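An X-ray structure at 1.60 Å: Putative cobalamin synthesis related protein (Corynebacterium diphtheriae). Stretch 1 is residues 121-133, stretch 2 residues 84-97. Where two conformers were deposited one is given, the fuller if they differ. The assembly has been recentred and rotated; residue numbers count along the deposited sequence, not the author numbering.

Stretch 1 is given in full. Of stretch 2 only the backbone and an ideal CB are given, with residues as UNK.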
ATOM      1  N   ARG A 121       0.632 -12.727   4.598  0.50 15.59           N
ATOM      2  CA  ARG A 121       0.561 -14.070   3.995  0.50 16.38           C
ATOM      3  C   ARG A 121       1.947 -14.677   3.886  0.50 16.77           C
ATOM      4  O   ARG A 121       2.150 -15.858   4.204  0.50 17.61           O
ATOM      5  CB  ARG A 121      -0.067 -13.985   2.591  0.50 16.53           C
ATOM      6  CG  ARG A 121      -1.586 -13.880   2.548  0.50 18.17           C
ATOM      7  CD  ARG A 121      -2.153 -14.325   1.187  0.50 19.21           C
ATOM      8  NE  ARG A 121      -1.411 -13.774   0.046  0.50 21.58           N
ATOM      9  CZ  ARG A 121      -1.541 -12.540  -0.446  0.50 20.09           C
ATOM     10  NH1 ARG A 121      -2.397 -11.662   0.072  0.50 20.57           N
ATOM     11  NH2 ARG A 121      -0.791 -12.178  -1.474  0.50 21.46           N
ATOM     12  N   ILE A 122       2.896 -13.882   3.403  1.00 16.70           N
ATOM     13  CA  ILE A 122       4.272 -14.349   3.264  1.00 17.10           C
ATOM     14  C   ILE A 122       4.826 -14.739   4.626  1.00 16.53           C
ATOM     15  O   ILE A 122       5.470 -15.798   4.771  1.00 17.46           O
ATOM     16  CB  ILE A 122       5.166 -13.301   2.540  1.00 16.64           C
ATOM     17  CG1 ILE A 122       4.710 -13.150   1.085  1.00 16.55           C
ATOM     18  CG2 ILE A 122       6.639 -13.685   2.590  1.00 16.70           C
ATOM     19  CD1 ILE A 122       5.321 -11.973   0.318  1.00 15.84           C
ATOM     20  N   ILE A 123       4.578 -13.918   5.643  1.00 17.24           N
ATOM     21  CA  ILE A 123       5.086 -14.207   6.984  1.00 18.28           C
ATOM     22  C   ILE A 123       4.499 -15.509   7.510  1.00 18.97           C
ATOM     23  O   ILE A 123       5.190 -16.335   8.110  1.00 20.74           O
ATOM     24  CB  ILE A 123       4.781 -13.021   7.949  1.00 18.07           C
ATOM     25  CG1 ILE A 123       5.714 -11.868   7.645  1.00 17.77           C
ATOM     26  CG2 ILE A 123       4.925 -13.427   9.425  1.00 18.42           C
ATOM     27  CD1 ILE A 123       5.239 -10.506   8.177  1.00 18.67           C
ATOM     28  N   GLU A 124       3.209 -15.701   7.290  1.00 19.93           N
ATOM     29  CA  GLU A 124       2.546 -16.907   7.788  1.00 21.07           C
ATOM     30  C   GLU A 124       3.101 -18.177   7.097  1.00 21.22           C
ATOM     31  O   GLU A 124       3.359 -19.195   7.752  1.00 21.12           O
ATOM     32  CB  GLU A 124       1.039 -16.765   7.580  1.00 21.74           C
ATOM     33  CG  GLU A 124       0.238 -15.877   8.620  1.00 26.63           C
ATOM     34  CD  GLU A 124       1.063 -14.966   9.574  1.00 31.31           C
ATOM     35  OE1 GLU A 124       1.055 -13.710   9.372  1.00 30.69           O
ATOM     36  OE2 GLU A 124       1.653 -15.497  10.570  1.00 31.61           O
ATOM     37  N   HIS A 125       3.296 -18.108   5.782  1.00 21.21           N
ATOM     38  CA  HIS A 125       3.879 -19.211   5.022  1.00 21.38           C
ATOM     39  C   HIS A 125       5.274 -19.504   5.546  1.00 20.91           C
ATOM     40  O   HIS A 125       5.620 -20.667   5.779  1.00 21.27           O
ATOM     41  CB  HIS A 125       3.935 -18.887   3.519  1.00 22.35           C
ATOM     42  CG  HIS A 125       4.491 -20.001   2.686  1.00 23.76           C
ATOM     43  ND1 HIS A 125       3.707 -21.010   2.171  1.00 26.57           N
ATOM     44  CD2 HIS A 125       5.760 -20.274   2.297  1.00 27.04           C
ATOM     45  CE1 HIS A 125       4.468 -21.856   1.496  1.00 28.33           C
ATOM     46  NE2 HIS A 125       5.720 -21.434   1.564  1.00 28.15           N
HETATM   47  N   MSE A 126       6.067 -18.449   5.698  1.00 19.58           N
HETATM   48  CA  MSE A 126       7.462 -18.565   6.123  1.00 20.89           C
HETATM   49  C   MSE A 126       7.572 -19.216   7.508  1.00 20.53           C
HETATM   50  O   MSE A 126       8.379 -20.140   7.711  1.00 20.26           O
HETATM   51  CB  MSE A 126       8.124 -17.192   6.101  1.00 20.60           C
HETATM   52  CG  MSE A 126       9.567 -17.207   6.502  1.00 21.12           C
HETATM   53 SE   MSE A 126       9.782 -16.958   8.420  0.70 23.35          SE
HETATM   54  CE  MSE A 126       9.132 -15.123   8.610  1.00 23.72           C
ATOM     55  N   ARG A 127       6.743 -18.762   8.443  1.00 20.81           N
ATOM     56  CA  ARG A 127       6.744 -19.317   9.793  0.50 21.72           C
ATOM     57  C   ARG A 127       6.457 -20.813   9.779  1.00 21.53           C
ATOM     58  O   ARG A 127       7.096 -21.583  10.503  1.00 21.06           O
ATOM     59  CB  ARG A 127       5.698 -18.643  10.666  0.50 21.56           C
ATOM     60  CG  ARG A 127       6.096 -17.302  11.251  0.50 22.81           C
ATOM     61  CD  ARG A 127       5.133 -16.921  12.374  0.50 23.63           C
ATOM     62  NE  ARG A 127       3.743 -17.165  11.999  0.50 24.75           N
ATOM     63  CZ  ARG A 127       2.723 -17.289  12.846  0.50 25.12           C
ATOM     64  NH1 ARG A 127       1.498 -17.499  12.366  0.50 26.11           N
ATOM     65  NH2 ARG A 127       2.896 -17.182  14.157  0.50 25.82           N
ATOM     66  N   ASN A 128       5.477 -21.223   8.975  1.00 21.45           N
ATOM     67  CA  ASN A 128       5.134 -22.653   8.879  1.00 22.33           C
ATOM     68  C   ASN A 128       6.233 -23.514   8.262  1.00 22.12           C
ATOM     69  O   ASN A 128       6.489 -24.630   8.714  1.00 22.56           O
ATOM     70  CB  ASN A 128       3.849 -22.858   8.077  1.00 23.14           C
ATOM     71  CG  ASN A 128       2.614 -22.380   8.824  1.00 26.57           C
ATOM     72  OD1 ASN A 128       2.564 -22.459  10.059  1.00 31.74           O
ATOM     73  ND2 ASN A 128       1.605 -21.897   8.084  1.00 29.01           N
ATOM     74  N   LEU A 129       6.846 -23.005   7.204  1.00 22.10           N
ATOM     75  CA  LEU A 129       7.844 -23.751   6.448  1.00 21.84           C
ATOM     76  C   LEU A 129       9.171 -23.837   7.201  1.00 21.40           C
ATOM     77  O   LEU A 129       9.855 -24.847   7.143  1.00 20.44           O
ATOM     78  CB  LEU A 129       8.068 -23.066   5.105  1.00 22.03           C
ATOM     79  CG  LEU A 129       9.061 -23.648   4.110  1.00 22.85           C
ATOM     80  CD1 LEU A 129       8.723 -25.096   3.804  1.00 23.73           C
ATOM     81  CD2 LEU A 129       9.037 -22.782   2.853  1.00 23.38           C
ATOM     82  N   GLU A 130       9.515 -22.771   7.915  1.00 20.71           N
ATOM     83  CA  GLU A 130      10.811 -22.666   8.596  1.00 21.46           C
ATOM     84  C   GLU A 130      10.705 -22.917  10.091  1.00 20.69           C
ATOM     85  O   GLU A 130      11.705 -22.814  10.802  1.00 20.31           O
ATOM     86  CB  GLU A 130      11.405 -21.281   8.352  1.00 21.47           C
ATOM     87  CG  GLU A 130      11.680 -20.982   6.880  1.00 24.60           C
ATOM     88  CD  GLU A 130      12.608 -21.987   6.212  1.00 26.67           C
ATOM     89  OE1 GLU A 130      13.681 -22.316   6.779  1.00 28.05           O
ATOM     90  OE2 GLU A 130      12.267 -22.450   5.101  1.00 31.09           O
ATOM     91  N   ASP A 131       9.506 -23.275  10.552  1.00 21.01           N
ATOM     92  CA  ASP A 131       9.249 -23.551  11.965  1.00 21.74           C
ATOM     93  C   ASP A 131       9.741 -22.391  12.847  1.00 21.90           C
ATOM     94  O   ASP A 131      10.442 -22.594  13.843  1.00 21.86           O
ATOM     95  CB  ASP A 131       9.876 -24.897  12.366  1.00 22.25           C
ATOM     96  CG  ASP A 131       9.042 -25.651  13.375  1.00 23.68           C
ATOM     97  OD1 ASP A 131       7.842 -25.326  13.529  1.00 27.77           O
ATOM     98  OD2 ASP A 131       9.575 -26.580  14.013  1.00 27.74           O
ATOM     99  N   LEU A 132       9.371 -21.170  12.451  1.00 22.44           N
ATOM    100  CA  LEU A 132       9.740 -19.962  13.190  1.00 22.77           C
ATOM    101  C   LEU A 132       8.634 -19.595  14.180  1.00 22.80           C
ATOM    102  O   LEU A 132       7.531 -19.151  13.786  1.00 23.73           O
ATOM    103  CB  LEU A 132      10.027 -18.777  12.271  1.00 23.05           C
ATOM    104  CG  LEU A 132      10.633 -17.535  12.958  1.00 23.05           C
ATOM    105  CD1 LEU A 132      12.140 -17.660  13.132  1.00 24.20           C
ATOM    106  CD2 LEU A 132      10.268 -16.282  12.188  1.00 23.71           C
ATOM    107  N   HIS A 133       8.962 -19.791  15.452  1.00 22.90           N
ATOM    108  CA  HIS A 133       8.098 -19.451  16.556  1.00 23.39           C
ATOM    109  C   HIS A 133       8.093 -17.941  16.760  1.00 21.93           C
ATOM    110  O   HIS A 133       9.127 -17.335  17.068  1.00 22.58           O
ATOM    111  CB  HIS A 133       8.576 -20.168  17.819  1.00 23.96           C
ATOM    112  CG  HIS A 133       8.595 -21.664  17.687  1.00 26.23           C
ATOM    113  ND1 HIS A 133       9.758 -22.398  17.687  1.00 28.00           N
ATOM    114  CD2 HIS A 133       7.588 -22.557  17.516  1.00 27.25           C
ATOM    115  CE1 HIS A 133       9.471 -23.683  17.557  1.00 27.63           C
ATOM    116  NE2 HIS A 133       8.161 -23.804  17.443  1.00 27.08           N
ATOM    117  N   UNK A  84       9.927 -18.398  -3.755  1.00 31.57           N
ATOM    118  CA  UNK A  84       9.214 -18.329  -2.469  1.00 31.56           C
ATOM    119  C   UNK A  84       9.830 -19.210  -1.387  1.00 30.99           C
ATOM    120  O   UNK A  84       9.905 -18.797  -0.232  1.00 30.97           O
ATOM    121  CB  UNK A  84       7.751 -18.730  -2.668  1.00 31.56           C
ATOM    122  N   UNK A  85      10.283 -20.407  -1.759  1.00 30.75           N
ATOM    123  CA  UNK A  85      10.956 -21.299  -0.810  1.00 30.76           C
ATOM    124  C   UNK A  85      12.280 -20.697  -0.360  1.00 30.56           C
ATOM    125  O   UNK A  85      12.603 -20.689   0.834  1.00 31.11           O
ATOM    126  CB  UNK A  85      11.188 -22.677  -1.434  1.00 30.76           C
ATOM    127  N   UNK A  86      13.048 -20.185  -1.314  1.00 30.16           N
ATOM    128  CA  UNK A  86      14.326 -19.568  -0.986  1.00 29.71           C
ATOM    129  C   UNK A  86      14.130 -18.312  -0.138  1.00 29.27           C
ATOM    130  O   UNK A  86      14.875 -18.090   0.808  1.00 28.71           O
ATOM    131  CB  UNK A  86      15.094 -19.227  -2.265  1.00 29.71           C
ATOM    132  N   UNK A  87      13.158 -17.484  -0.515  1.00 28.66           N
ATOM    133  CA  UNK A  87      12.812 -16.292   0.276  1.00 28.59           C
ATOM    134  C   UNK A  87      12.429 -16.672   1.709  1.00 28.35           C
ATOM    135  O   UNK A  87      12.819 -15.993   2.653  1.00 28.93           O
ATOM    136  CB  UNK A  87      11.663 -15.529  -0.386  1.00 28.59           C
ATOM    137  N   UNK A  88      11.697 -17.760   1.884  1.00 28.36           N
ATOM    138  CA  UNK A  88      11.281 -18.181   3.223  1.00 28.63           C
ATOM    139  C   UNK A  88      12.495 -18.523   4.086  1.00 28.84           C
ATOM    140  O   UNK A  88      12.597 -18.092   5.240  1.00 28.71           O
ATOM    141  CB  UNK A  88      10.339 -19.384   3.137  1.00 28.63           C
ATOM    142  N   UNK A  89      13.429 -19.266   3.506  1.00 29.23           N
ATOM    143  CA  UNK A  89      14.631 -19.669   4.218  1.00 29.05           C
ATOM    144  C   UNK A  89      15.462 -18.431   4.582  1.00 29.21           C
ATOM    145  O   UNK A  89      15.987 -18.336   5.697  1.00 29.80           O
ATOM    146  CB  UNK A  89      15.453 -20.645   3.374  1.00 29.05           C
ATOM    147  N   UNK A  90      15.577 -17.505   3.632  1.00 29.15           N
ATOM    148  CA  UNK A  90      16.309 -16.231   3.782  1.00 28.49           C
ATOM    149  C   UNK A  90      15.754 -15.387   4.937  1.00 27.71           C
ATOM    150  O   UNK A  90      16.476 -14.846   5.773  1.00 27.23           O
ATOM    151  CB  UNK A  90      16.242 -15.429   2.481  1.00 28.49           C
ATOM    152  N   UNK A  91      14.439 -15.251   4.946  1.00 26.15           N
ATOM    153  CA  UNK A  91      13.757 -14.455   5.979  1.00 26.25           C
ATOM    154  C   UNK A  91      13.939 -15.073   7.361  1.00 25.13           C
ATOM    155  O   UNK A  91      14.249 -14.379   8.321  1.00 25.52           O
ATOM    156  CB  UNK A  91      12.266 -14.328   5.659  1.00 26.25           C
ATOM    157  N   UNK A  92      13.761 -16.382   7.458  1.00 24.77           N
ATOM    158  CA  UNK A  92      13.876 -17.041   8.752  1.00 24.41           C
ATOM    159  C   UNK A  92      15.285 -16.963   9.287  1.00 24.61           C
ATOM    160  O   UNK A  92      15.474 -16.674  10.462  1.00 24.55           O
ATOM    161  CB  UNK A  92      13.438 -18.503   8.650  1.00 24.41           C
ATOM    162  N   UNK A  93      16.265 -17.193   8.417  0.50 24.26           N
ATOM    163  CA  UNK A  93      17.675 -17.129   8.808  0.50 23.36           C
ATOM    164  C   UNK A  93      18.052 -15.719   9.251  0.50 23.20           C
ATOM    165  O   UNK A  93      18.740 -15.536  10.254  0.50 23.56           O
ATOM    166  CB  UNK A  93      18.572 -17.575   7.652  0.50 23.36           C
ATOM    167  N   UNK A  94      17.577 -14.724   8.503  1.00 22.42           N
ATOM    168  CA  UNK A  94      17.884 -13.328   8.795  1.00 21.76           C
ATOM    169  C   UNK A  94      17.317 -12.935  10.158  1.00 20.42           C
ATOM    170  O   UNK A  94      17.987 -12.277  10.964  1.00 20.19           O
ATOM    171  CB  UNK A  94      17.327 -12.414   7.701  1.00 21.76           C
ATOM    172  N   UNK A  95      16.083 -13.367  10.415  1.00 16.36           N
ATOM    173  CA  UNK A  95      15.408 -13.062  11.684  1.00 15.79           C
ATOM    174  C   UNK A  95      16.163 -13.678  12.861  1.00 15.38           C
ATOM    175  O   UNK A  95      16.439 -13.022  13.864  1.00 14.93           O
ATOM    176  CB  UNK A  95      13.966 -13.572  11.661  1.00 15.79           C
ATOM    177  N   UNK A  96      16.523 -14.941  12.729  1.00 14.15           N
ATOM    178  CA  UNK A  96      17.232 -15.630  13.812  1.00 15.49           C
ATOM    179  C   UNK A  96      18.619 -15.060  14.045  1.00 14.90           C
ATOM    180  O   UNK A  96      19.101 -15.068  15.187  1.00 15.67           O
ATOM    181  CB  UNK A  96      17.339 -17.125  13.505  1.00 15.49           C
ATOM    182  N   UNK A  97      19.274 -14.588  12.984  1.00 14.65           N
ATOM    183  CA  UNK A  97      20.634 -14.000  13.106  1.00 14.81           C
ATOM    184  C   UNK A  97      20.582 -12.634  13.758  1.00 14.30           C
ATOM    185  O   UNK A  97      21.476 -12.307  14.541  1.00 14.28           O
ATOM    186  CB  UNK A  97      21.302 -13.885  11.735  1.00 14.81           C
TER

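Stretch 2 is helical throughout and crosses the helix of stretch 1 at 80°, the axes 9.1 Å apart at closest approach, so only part of its surface meets stretch 1. At position 84 the ideal CB points toward stretch 1 but lies 5.4 Å from NE2 of His125; many side chains would fit, and His84 makes no close contact. Position 85 points sideways, its CB 4.8 Å from CD2 of Leu129, which favours nothing in particular; it is Ala85. Position 86 points away, and stretch 1 places no restriction here; it is Glu86.

Position 87 also starts sideways, with nothing within 5.5 Å of its CB, so only a long side chain could reach across. Arg87 brings NH2 to 3.6 Å from CG1 of Ile122, which lies over one guanidinium face.

Position 88 is closely confined. Its CA is 4.8 Å from CA of Met126, and its CB lies 3.7 Å from CD2 of Leu129 and 4.1 Å from CG of Met126, so a small residue is expected. Ala88 packs against both.

At 89 the CB lies 4.0 Å from OE2 of Glu130, although the direction is away overall; a donor such as Lys, Arg, His or Gln would suit the carboxylate. His89 gives a weak hydrogen bond from ND1 to OE1 of Glu130 (3.4 Å). Position 90 points away, again unrestricted by stretch 1, and holds Leu90.

Position 91 points toward stretch 1, its CB 4.0 Å from CG of Met126, a setting for an aliphatic chain. Leu91 places CD1 4.1 Å from CG2 of Ile122.

At 92 the ideal CB is already 3.5 Å from CB of Glu130 and 4.0 Å from SE of Met126, arguing for Gly, Ala or Ser. Ala92, with Ala88, Leu91 and position 95, forms the hole that receives selenomethionine Met126.

Position 93 points away and 94 is out of reach, so stretch 1 sets no demand; Ser93 OG and Thr94 OG1 hydrogen-bond to the carbonyls of His89 and Leu90.

Position 95 has its CB 4.6 Å from CD2 of Leu132, inviting a medium or large apolar residue. Ile95 extends CD1 to 3.7 Å from CE of Met126 and 3.9 Å from CD2 of Leu132.

Position 96 points sideways, its CB 5.2 Å from CD1 of Leu132; the carbonyl oxygens of Glu130 and Asp131 lie farther on, within range of a long donor. Arg96 NH2 hydrogen-bonds to O of Glu130 (2.9 Å), while CD1 of Leu132 covers one guanidinium face. Position 97 is out of reach and tolerates almost anything, polar residues included; it is Glu97.

Stretch 2 (84-97) HAERAHLLASTIRE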
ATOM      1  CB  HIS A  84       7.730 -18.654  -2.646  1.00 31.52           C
ATOM      2  CG  HIS A  84       7.003 -17.628  -3.453  1.00 32.31           C
ATOM      3  ND1 HIS A  84       5.717 -17.807  -3.912  1.00 33.63           N
ATOM      4  CD2 HIS A  84       7.398 -16.410  -3.896  1.00 33.72           C
ATOM      5  CE1 HIS A  84       5.344 -16.735  -4.590  1.00 35.09           C
ATOM      6  NE2 HIS A  84       6.343 -15.869  -4.583  1.00 34.11           N
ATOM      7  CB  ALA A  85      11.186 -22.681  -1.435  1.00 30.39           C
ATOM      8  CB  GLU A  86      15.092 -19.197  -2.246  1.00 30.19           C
ATOM      9  CG  GLU A  86      16.389 -18.427  -1.955  1.00 31.73           C
ATOM     10  CD  GLU A  86      17.290 -19.091  -0.916  1.00 35.20           C
ATOM     11  OE1 GLU A  86      17.694 -20.263  -1.134  1.00 38.99           O
ATOM     12  OE2 GLU A  86      17.628 -18.422   0.092  1.00 33.29           O
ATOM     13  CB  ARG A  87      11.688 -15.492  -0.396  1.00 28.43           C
ATOM     14  CG  ARG A  87      11.310 -14.203   0.318  1.00 28.94           C
ATOM     15  CD  ARG A  87      10.192 -13.497  -0.396  1.00 28.44           C
ATOM     16  NE  ARG A  87       8.986 -14.326  -0.459  1.00 27.65           N
ATOM     17  CZ  ARG A  87       7.933 -14.074  -1.233  1.00 28.86           C
ATOM     18  NH1 ARG A  87       7.914 -13.013  -2.033  1.00 31.77           N
ATOM     19  NH2 ARG A  87       6.879 -14.880  -1.193  1.00 28.89           N
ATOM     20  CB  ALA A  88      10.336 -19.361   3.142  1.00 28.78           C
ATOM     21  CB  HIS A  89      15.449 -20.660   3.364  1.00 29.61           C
ATOM     22  CG  HIS A  89      16.685 -21.164   4.041  1.00 30.41           C
ATOM     23  ND1 HIS A  89      16.713 -21.536   5.370  1.00 32.57           N
ATOM     24  CD2 HIS A  89      17.943 -21.349   3.572  1.00 30.98           C
ATOM     25  CE1 HIS A  89      17.936 -21.931   5.688  1.00 31.94           C
ATOM     26  NE2 HIS A  89      18.699 -21.831   4.613  1.00 31.39           N
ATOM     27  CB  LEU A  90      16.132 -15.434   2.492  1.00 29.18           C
ATOM     28  CG  LEU A  90      16.942 -14.187   2.153  1.00 30.54           C
ATOM     29  CD1 LEU A  90      18.437 -14.507   2.083  1.00 32.65           C
ATOM     30  CD2 LEU A  90      16.471 -13.645   0.799  1.00 31.07           C
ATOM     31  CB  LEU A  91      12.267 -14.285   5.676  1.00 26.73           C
ATOM     32  CG  LEU A  91      11.856 -13.334   4.544  1.00 27.58           C
ATOM     33  CD1 LEU A  91      10.365 -13.445   4.275  1.00 27.61           C
ATOM     34  CD2 LEU A  91      12.239 -11.910   4.897  1.00 28.85           C
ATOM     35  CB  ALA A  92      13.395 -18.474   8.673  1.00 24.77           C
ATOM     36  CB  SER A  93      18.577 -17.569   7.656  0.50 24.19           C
ATOM     37  OG  SER A  93      18.237 -18.871   7.225  0.50 25.61           O
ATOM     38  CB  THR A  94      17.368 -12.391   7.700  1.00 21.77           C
ATOM     39  OG1 THR A  94      18.056 -12.682   6.471  1.00 25.70           O
ATOM     40  CG2 THR A  94      17.651 -10.947   8.037  1.00 22.76           C
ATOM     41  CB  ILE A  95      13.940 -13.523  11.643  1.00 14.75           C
ATOM     42  CG1 ILE A  95      13.162 -12.615  10.670  1.00 13.14           C
ATOM     43  CG2 ILE A  95      13.285 -13.456  13.039  1.00 15.11           C
ATOM     44  CD1 ILE A  95      11.747 -13.111  10.358  1.00 14.16           C
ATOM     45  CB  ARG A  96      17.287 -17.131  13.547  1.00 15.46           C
ATOM     46  CG  ARG A  96      15.925 -17.810  13.520  1.00 15.60           C
ATOM     47  CD  ARG A  96      16.085 -19.284  13.388  1.00 18.37           C
ATOM     48  NE  ARG A  96      14.831 -20.015  13.574  1.00 19.80           N
ATOM     49  CZ  ARG A  96      14.208 -20.740  12.645  1.00 19.44           C
ATOM     50  NH1 ARG A  96      14.683 -20.853  11.410  1.00 21.70           N
ATOM     51  NH2 ARG A  96      13.096 -21.373  12.961  1.00 19.09           N
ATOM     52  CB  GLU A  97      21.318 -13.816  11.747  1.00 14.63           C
ATOM     53  CG  GLU A  97      21.708 -15.106  11.082  1.00 16.57           C
ATOM     54  CD  GLU A  97      21.866 -15.004   9.556  1.00 18.88           C
ATOM     55  OE1 GLU A  97      21.547 -13.949   8.948  1.00 25.81           O
ATOM     56  OE2 GLU A  97      22.327 -16.012   8.951  1.00 25.81           O
TER
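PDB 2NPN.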